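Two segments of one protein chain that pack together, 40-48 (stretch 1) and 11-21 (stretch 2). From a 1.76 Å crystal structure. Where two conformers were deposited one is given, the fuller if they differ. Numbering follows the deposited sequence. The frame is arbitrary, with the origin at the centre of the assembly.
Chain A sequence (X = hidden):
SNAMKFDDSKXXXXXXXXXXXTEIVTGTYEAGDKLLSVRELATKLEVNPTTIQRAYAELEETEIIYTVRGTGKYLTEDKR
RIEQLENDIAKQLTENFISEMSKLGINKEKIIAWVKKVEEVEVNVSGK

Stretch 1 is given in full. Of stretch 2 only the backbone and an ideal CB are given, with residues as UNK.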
# COMPACT_ATOMS: atom_id res chain seq x y z
N GLU A 40 13.54 2.26 26.63
CA GLU A 40 13.94 3.42 25.79
C GLU A 40 13.11 3.52 24.54
O GLU A 40 12.59 4.56 24.18
CB GLU A 40 15.44 3.33 25.40
CG GLU A 40 16.38 3.47 26.61
CD GLU A 40 17.87 3.18 26.32
OE1 GLU A 40 18.20 2.22 25.61
OE2 GLU A 40 18.73 3.93 26.85
N LEU A 41 12.96 2.40 23.84
CA LEU A 41 12.21 2.46 22.60
C LEU A 41 10.73 2.73 22.85
O LEU A 41 10.10 3.43 22.06
CB LEU A 41 12.39 1.17 21.75
CG LEU A 41 11.88 1.30 20.34
CD1 LEU A 41 12.61 2.46 19.67
CD2 LEU A 41 12.08 0.00 19.54
N ALA A 42 10.15 2.06 23.85
CA ALA A 42 8.71 2.24 24.18
C ALA A 42 8.39 3.72 24.43
O ALA A 42 7.34 4.22 24.02
CB ALA A 42 8.39 1.44 25.43
N THR A 43 9.32 4.40 25.09
CA THR A 43 9.18 5.84 25.40
C THR A 43 9.26 6.66 24.14
O THR A 43 8.38 7.47 23.86
CB THR A 43 10.32 6.29 26.32
OG1 THR A 43 10.31 5.49 27.50
CG2 THR A 43 10.23 7.78 26.67
N LYS A 44 10.30 6.39 23.35
CA LYS A 44 10.53 7.14 22.13
C LYS A 44 9.35 7.01 21.19
O LYS A 44 8.91 8.01 20.60
CB LYS A 44 11.81 6.64 21.44
CG LYS A 44 12.23 7.48 20.25
CD LYS A 44 13.53 6.96 19.65
CE LYS A 44 13.65 7.37 18.19
NZ LYS A 44 14.06 8.78 18.03
N LEU A 45 8.81 5.80 21.04
CA LEU A 45 7.64 5.61 20.15
C LEU A 45 6.27 5.78 20.85
O LEU A 45 5.25 5.71 20.17
CB LEU A 45 7.68 4.25 19.47
CG LEU A 45 8.93 4.03 18.64
CD1 LEU A 45 8.94 2.62 18.06
CD2 LEU A 45 9.07 5.10 17.56
N GLU A 46 6.30 6.00 22.16
CA GLU A 46 5.07 6.12 22.98
C GLU A 46 4.15 4.95 22.68
O GLU A 46 3.03 5.13 22.22
CB GLU A 46 4.37 7.45 22.71
CG GLU A 46 5.18 8.66 23.13
CD GLU A 46 4.35 9.93 23.19
OE1 GLU A 46 4.60 10.73 24.12
OE2 GLU A 46 3.45 10.14 22.33
N VAL A 47 4.67 3.74 22.89
CA VAL A 47 3.85 2.52 22.76
C VAL A 47 4.09 1.70 24.01
O VAL A 47 5.02 1.94 24.76
CB VAL A 47 4.15 1.66 21.51
CG1 VAL A 47 3.92 2.44 20.25
CG2 VAL A 47 5.57 1.14 21.55
N ASN A 48 3.21 0.73 24.22
CA ASN A 48 3.33 -0.20 25.29
C ASN A 48 4.59 -1.03 25.11
O ASN A 48 4.76 -1.58 24.02
CB ASN A 48 2.11 -1.11 25.29
CG ASN A 48 2.01 -1.94 26.55
OD1 ASN A 48 3.01 -2.29 27.17
ND2 ASN A 48 0.79 -2.25 26.94
N UNK A 11 -1.56 -4.84 13.03
CA UNK A 11 -1.01 -5.00 14.35
C UNK A 11 0.10 -4.01 14.65
O UNK A 11 0.97 -3.75 13.79
CB UNK A 11 -0.49 -6.43 14.52
N UNK A 12 0.11 -3.50 15.86
CA UNK A 12 1.13 -2.52 16.22
C UNK A 12 2.54 -3.11 16.26
O UNK A 12 3.45 -2.47 15.73
CB UNK A 12 0.79 -1.91 17.58
N UNK A 13 2.74 -4.29 16.85
CA UNK A 13 4.12 -4.82 16.85
C UNK A 13 4.70 -4.97 15.46
O UNK A 13 5.94 -4.79 15.26
CB UNK A 13 4.16 -6.18 17.55
N UNK A 14 3.88 -5.28 14.46
CA UNK A 14 4.42 -5.46 13.11
C UNK A 14 4.84 -4.08 12.56
O UNK A 14 5.76 -4.00 11.77
CB UNK A 14 3.39 -6.13 12.19
N UNK A 15 4.13 -3.02 12.94
CA UNK A 15 4.53 -1.69 12.54
C UNK A 15 5.85 -1.23 13.17
O UNK A 15 6.67 -0.51 12.52
CB UNK A 15 3.42 -0.70 12.90
N UNK A 16 6.07 -1.66 14.39
CA UNK A 16 7.31 -1.40 15.07
C UNK A 16 8.41 -2.21 14.41
O UNK A 16 9.53 -1.71 14.27
CB UNK A 16 7.20 -1.73 16.56
N UNK A 17 8.14 -3.48 14.08
CA UNK A 17 9.13 -4.23 13.33
C UNK A 17 9.53 -3.44 12.06
O UNK A 17 10.72 -3.33 11.75
CB UNK A 17 8.59 -5.61 12.97
N UNK A 18 8.54 -2.90 11.36
CA UNK A 18 8.86 -2.18 10.08
C UNK A 18 9.65 -0.92 10.32
O UNK A 18 10.58 -0.65 9.56
CB UNK A 18 7.58 -1.82 9.32
N UNK A 19 9.34 -0.19 11.38
CA UNK A 19 10.07 0.99 11.77
C UNK A 19 11.53 0.67 12.03
O UNK A 19 12.41 1.34 11.52
CB UNK A 19 9.43 1.62 13.01
N UNK A 20 11.79 -0.40 12.78
CA UNK A 20 13.17 -0.85 13.05
C UNK A 20 13.86 -1.29 11.78
O UNK A 20 15.02 -0.94 11.55
CB UNK A 20 13.18 -2.00 14.06
N UNK A 21 13.16 -2.08 10.94
CA UNK A 21 13.70 -2.51 9.69
C UNK A 21 14.14 -1.29 8.90
O UNK A 21 15.22 -1.31 8.25
CB UNK A 21 12.68 -3.34 8.91

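Position 11 lies just before the helix, with phi -60° and psi 140°. Its CB has nothing of stretch 1 within 5.5 Å. Caps such as Ser, Asp or Thr would suit, and so would Pro, whose ring fits this phi. The residue is P11; its O accepts weak bonds from the backbone N of 14 and 15.

Position 12 opens the helix. Its CB points toward stretch 1, where V47 offers methyl groups at some distance. A medium or long aliphatic chain would reach them. The residue is I12, and its CG2 lies 4.5 Å from V47 CG1, a contact at the limit of touching.

Positions 13, 14 and 15 are helical and out of reach of stretch 1, so it sets little limit on them. They are Y13, K14 and Q15. Q15 turns back along its own helix, with a weak hydrogen bond from NE2 to P11 O (3.5 Å).

Position 16 faces stretch 1 squarely. Its CB points toward it, and the ideal CB is 4.9 Å from L45 CD1. L41, L45 and V47 offer methyl groups on that side and no polar partner. Ile, Leu, Met or Val would all be reasonable. The residue is I16, chi1 m and chi2 m. Its CD1 touches two side chains, 3.4 Å from L45 CD1 and 4.0 Å from V47 CG2. Its CG2 lies 4.4 Å from L41 CD2. The contact is wholly apolar.

Positions 17 and 18 have no part of stretch 1 within 5.5 Å of their CB atoms. Many residues would do; they are V17 and H18.

Position 19 points toward stretch 1, with its ideal CB 5.2 Å from L45 CD1. The L45 methyls invite a flat or aliphatic group, and the K44 chain lies further out. Leu, Met, Phe or Tyr would suit. The residue is Y19, chi1 t. L45 CD2 sits over one ring face, 4.1 Å from the ring centroid and 19° off the normal, a CH-pi contact. The hydroxyl reaches K44, with Y19 OH 3.4 Å from K44 CE. That is a contact with a carbon, not a hydrogen bond.

Position 20 has a sideways CB, so a longer aliphatic chain would meet L41 more readily. Ile, Leu or Met would serve. The residue is I20, chi1 m and chi2 t. Its end comes nearer than its CB, and CD1 lies 3.9 Å from L41 CD2.

Position 21 is out of reach, and stretch 1 gives no preference. It is H21.

Stretch 2 (11-21) PIYKQIVHYIH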
# COMPACT_ATOMS: atom_id res chain seq x y z
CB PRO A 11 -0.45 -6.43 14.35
CG PRO A 11 -1.23 -7.13 13.30
CD PRO A 11 -1.40 -6.08 12.24
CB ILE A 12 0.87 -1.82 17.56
CG1 ILE A 12 -0.48 -1.08 17.59
CG2 ILE A 12 1.96 -0.78 17.88
CD1 ILE A 12 -0.69 -0.14 16.43
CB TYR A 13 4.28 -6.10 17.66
CG TYR A 13 3.92 -7.31 16.89
CD1 TYR A 13 2.61 -7.76 16.88
CD2 TYR A 13 4.89 -8.07 16.22
CE1 TYR A 13 2.24 -8.90 16.18
CE2 TYR A 13 4.53 -9.22 15.51
CZ TYR A 13 3.21 -9.66 15.55
OH TYR A 13 2.83 -10.79 14.85
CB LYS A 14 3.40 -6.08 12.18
CG LYS A 14 3.21 -7.56 12.43
CD LYS A 14 4.39 -8.39 11.91
CE LYS A 14 3.91 -9.81 11.56
NZ LYS A 14 5.05 -10.78 11.42
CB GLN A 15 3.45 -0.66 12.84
CG GLN A 15 2.23 -0.94 12.02
CD GLN A 15 1.10 0.00 12.33
OE1 GLN A 15 1.18 1.17 11.96
NE2 GLN A 15 0.04 -0.49 13.01
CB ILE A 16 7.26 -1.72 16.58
CG1 ILE A 16 6.11 -0.99 17.32
CG2 ILE A 16 8.61 -1.39 17.25
CD1 ILE A 16 6.34 0.47 17.66
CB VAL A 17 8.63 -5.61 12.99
CG1 VAL A 17 9.54 -6.33 12.05
CG2 VAL A 17 8.53 -6.41 14.30
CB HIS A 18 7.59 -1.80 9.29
CG HIS A 18 7.91 -1.23 7.95
ND1 HIS A 18 8.44 -2.00 6.94
CD2 HIS A 18 7.81 0.03 7.46
CE1 HIS A 18 8.62 -1.25 5.86
NE2 HIS A 18 8.24 -0.01 6.16
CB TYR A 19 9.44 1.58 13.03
CG TYR A 19 10.26 2.66 13.67
CD1 TYR A 19 10.12 4.01 13.28
CD2 TYR A 19 11.18 2.36 14.68
CE1 TYR A 19 10.88 4.99 13.87
CE2 TYR A 19 11.96 3.34 15.27
CZ TYR A 19 11.80 4.66 14.86
OH TYR A 19 12.57 5.63 15.48
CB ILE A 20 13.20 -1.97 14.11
CG1 ILE A 20 12.75 -1.34 15.44
CG2 ILE A 20 14.55 -2.65 14.16
CD1 ILE A 20 12.22 -2.33 16.45
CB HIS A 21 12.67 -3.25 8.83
CG HIS A 21 12.41 -4.65 9.25
ND1 HIS A 21 11.36 -5.39 8.73
CD2 HIS A 21 13.07 -5.48 10.10
CE1 HIS A 21 11.40 -6.62 9.22
NE2 HIS A 21 12.42 -6.69 10.08
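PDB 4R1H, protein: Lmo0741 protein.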